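Local coordinates for protein Vv2_1132 (Vibrio vulnificus CMCP6, PDB 5Y9S) that probably regulates transcription as a tetrameric LysR-type factor, joining a DNA-binding helix-turn-helix domain to an effector-binding regulatory domain, at residues D[142-145]-D[146-150]. Numbering follows the deposited sequence.
Sequences HFQM and LEDHS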
ATOM      1  N   HIS D 142      17.209  -8.740  19.624  1.00 20.27           N
ATOM      2  CA  HIS D 142      16.980  -8.751  21.071  1.00 19.06           C
ATOM      3  C   HIS D 142      18.058  -7.998  21.824  1.00 23.48           C
ATOM      4  O   HIS D 142      17.764  -7.350  22.831  1.00 30.22           O
ATOM      5  CB  HIS D 142      16.896 -10.178  21.593  1.00 13.93           C
ATOM      6  CG  HIS D 142      15.757 -10.964  21.016  1.00 26.05           C
ATOM      7  ND1 HIS D 142      15.770 -12.338  20.923  1.00 25.45           N
ATOM      8  CD2 HIS D 142      14.565 -10.563  20.517  1.00 24.76           C
ATOM      9  CE1 HIS D 142      14.634 -12.752  20.391  1.00 29.42           C
ATOM     10  NE2 HIS D 142      13.886 -11.695  20.133  1.00 25.53           N
ATOM     11  N   PHE D 143      19.316  -8.101  21.388  1.00 24.44           N
ATOM     12  CA  PHE D 143      20.336  -7.217  21.950  1.00 29.03           C
ATOM     13  C   PHE D 143      19.912  -5.764  21.782  1.00 30.67           C
ATOM     14  O   PHE D 143      19.989  -4.973  22.726  1.00 23.95           O
ATOM     15  CB  PHE D 143      21.698  -7.450  21.283  1.00 26.03           C
ATOM     16  CG  PHE D 143      22.385  -8.718  21.709  1.00 28.33           C
ATOM     17  CD1 PHE D 143      21.846  -9.520  22.697  1.00 27.95           C
ATOM     18  CD2 PHE D 143      23.578  -9.102  21.117  1.00 27.97           C
ATOM     19  CE1 PHE D 143      22.488 -10.690  23.093  1.00 30.95           C
ATOM     20  CE2 PHE D 143      24.228 -10.267  21.507  1.00 25.86           C
ATOM     21  CZ  PHE D 143      23.685 -11.064  22.493  1.00 23.94           C
ATOM     22  N   GLN D 144      19.420  -5.412  20.587  1.00 26.22           N
ATOM     23  CA  GLN D 144      18.975  -4.047  20.330  1.00 22.87           C
ATOM     24  C   GLN D 144      17.848  -3.656  21.281  1.00 29.12           C
ATOM     25  O   GLN D 144      17.797  -2.518  21.761  1.00 28.52           O
ATOM     26  CB  GLN D 144      18.535  -3.906  18.866  1.00 30.76           C
ATOM     27  CG  GLN D 144      18.426  -2.477  18.367  1.00 35.00           C
ATOM     28  CD  GLN D 144      19.782  -1.788  18.342  1.00 45.77           C
ATOM     29  OE1 GLN D 144      20.753  -2.305  17.748  1.00 44.76           O
ATOM     30  NE2 GLN D 144      19.864  -0.618  18.997  1.00 26.23           N
ATOM     31  N   MET D 145      16.934  -4.590  21.571  1.00 28.21           N
ATOM     32  CA  MET D 145      15.861  -4.268  22.512  1.00 27.64           C
ATOM     33  C   MET D 145      16.403  -4.059  23.919  1.00 19.37           C
ATOM     34  O   MET D 145      15.890  -3.216  24.660  1.00 31.97           O
ATOM     35  CB  MET D 145      14.788  -5.351  22.536  1.00 17.95           C
ATOM     36  CG  MET D 145      13.836  -5.298  21.386  1.00 26.73           C
ATOM     37  SD  MET D 145      13.306  -6.975  21.023  1.00 30.95           S
ATOM     38  CE  MET D 145      11.927  -7.119  22.112  1.00 27.35           C
ATOM     39  N   LEU D 146      17.406  -4.840  24.326  1.00 24.97           N
ATOM     40  CA  LEU D 146      18.023  -4.595  25.625  1.00 26.16           C
ATOM     41  C   LEU D 146      18.557  -3.166  25.694  1.00 34.90           C
ATOM     42  O   LEU D 146      18.254  -2.424  26.637  1.00 40.58           O
ATOM     43  CB  LEU D 146      19.127  -5.622  25.881  1.00 24.31           C
ATOM     44  CG  LEU D 146      18.647  -7.036  26.240  1.00 27.70           C
ATOM     45  CD1 LEU D 146      19.805  -7.902  26.655  1.00 39.98           C
ATOM     46  CD2 LEU D 146      17.631  -7.008  27.354  1.00 19.45           C
ATOM     47  N   GLU D 147      19.314  -2.751  24.666  1.00 26.44           N
ATOM     48  CA  GLU D 147      19.865  -1.399  24.623  1.00 30.60           C
ATOM     49  C   GLU D 147      18.761  -0.348  24.705  1.00 37.41           C
ATOM     50  O   GLU D 147      18.859   0.607  25.479  1.00 37.96           O
ATOM     51  CB  GLU D 147      20.692  -1.213  23.352  1.00 36.21           C
ATOM     52  CG  GLU D 147      22.012  -1.975  23.337  1.00 48.31           C
ATOM     53  CD  GLU D 147      22.715  -1.898  21.984  1.00 61.84           C
ATOM     54  OE1 GLU D 147      22.823  -2.943  21.297  1.00 66.91           O
ATOM     55  OE2 GLU D 147      23.155  -0.786  21.608  1.00 61.21           O
ATOM     56  N   ASP D 148      17.684  -0.523  23.933  1.00 36.11           N
ATOM     57  CA  ASP D 148      16.562   0.417  23.955  1.00 35.54           C
ATOM     58  C   ASP D 148      15.725   0.354  25.240  1.00 31.95           C
ATOM     59  O   ASP D 148      14.756   1.114  25.351  1.00 38.57           O
ATOM     60  CB  ASP D 148      15.646   0.172  22.751  1.00 34.01           C
ATOM     61  CG  ASP D 148      16.385   0.256  21.415  1.00 37.92           C
ATOM     62  OD1 ASP D 148      17.580   0.610  21.403  1.00 47.77           O
ATOM     63  OD2 ASP D 148      15.776  -0.046  20.369  1.00 42.66           O
ATOM     64  N   HIS D 149      16.046  -0.522  26.193  1.00 22.42           N
ATOM     65  CA  HIS D 149      15.208  -0.746  27.376  1.00 29.07           C
ATOM     66  C   HIS D 149      13.752  -1.062  27.017  1.00 28.82           C
ATOM     67  O   HIS D 149      12.849  -0.930  27.859  1.00 25.08           O
ATOM     68  CB  HIS D 149      15.273   0.444  28.333  1.00 38.67           C
ATOM     69  CG  HIS D 149      16.669   0.836  28.702  1.00 55.97           C
ATOM     70  ND1 HIS D 149      17.307   0.354  29.825  1.00 60.66           N
ATOM     71  CD2 HIS D 149      17.552   1.663  28.093  1.00 58.21           C
ATOM     72  CE1 HIS D 149      18.524   0.862  29.891  1.00 57.50           C
ATOM     73  NE2 HIS D 149      18.698   1.659  28.853  1.00 59.85           N
ATOM     74  N   SER D 150      13.492  -1.485  25.774  1.00 23.77           N
ATOM     75  CA  SER D 150      12.155  -1.955  25.429  1.00 26.71           C
ATOM     76  C   SER D 150      11.872  -3.335  26.003  1.00 29.08           C
ATOM     77  O   SER D 150      10.710  -3.759  26.016  1.00 37.18           O
ATOM     78  CB  SER D 150      11.973  -1.965  23.905  1.00 26.00           C
ATOM     79  OG  SER D 150      12.848  -2.881  23.269  1.00 29.86           O
TER
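Where M145 and S150 meet, helix 139-147 of the LysR regulatory domain ends in a Schellman motif, a worked example of how a helix stops. The backbone bonds come first. E147 N gives its hydrogen to F143 O at 3.0 Å with an N-H...O angle of 167°, and D148 N bonds likewise to Q144 O, also at 3.0 Å. H149 then turns to positive phi, its N bonds to L146 O at 2.9 Å, and S150 N reaches back to M145 O, weakly, at 3.2 Å. The hydroxyl OG of S150 adds a second weak bond to M145 O, at 3.4 Å.

Polar side chains line the last turn. With its CG anti to its own carbonyl carbon (chi1 -56°), D148 folds its carboxylate back over that turn; OD1 lies 3.2 Å from Q144 O, but both are acceptors and no bond joins them. Q144, bent at chi2, brings NE2 to 3.5 Å from D148 OD1, a close approach rather than a hydrogen bond, the two flat groups 52° apart. D148 OD2 is hydrogen-bonded to Q37 of the second subunit, while E147 OE2 forms a salt bridge with K171.

Apolar packing joins the helix to the sheet: F143 and L146 lie against L172 and Y284, and Y61 of the second subunit meets the F143 ring edge-to-face. Beside the cap, S150 OG touches both CB and CG of M145, each at 3.2 Å.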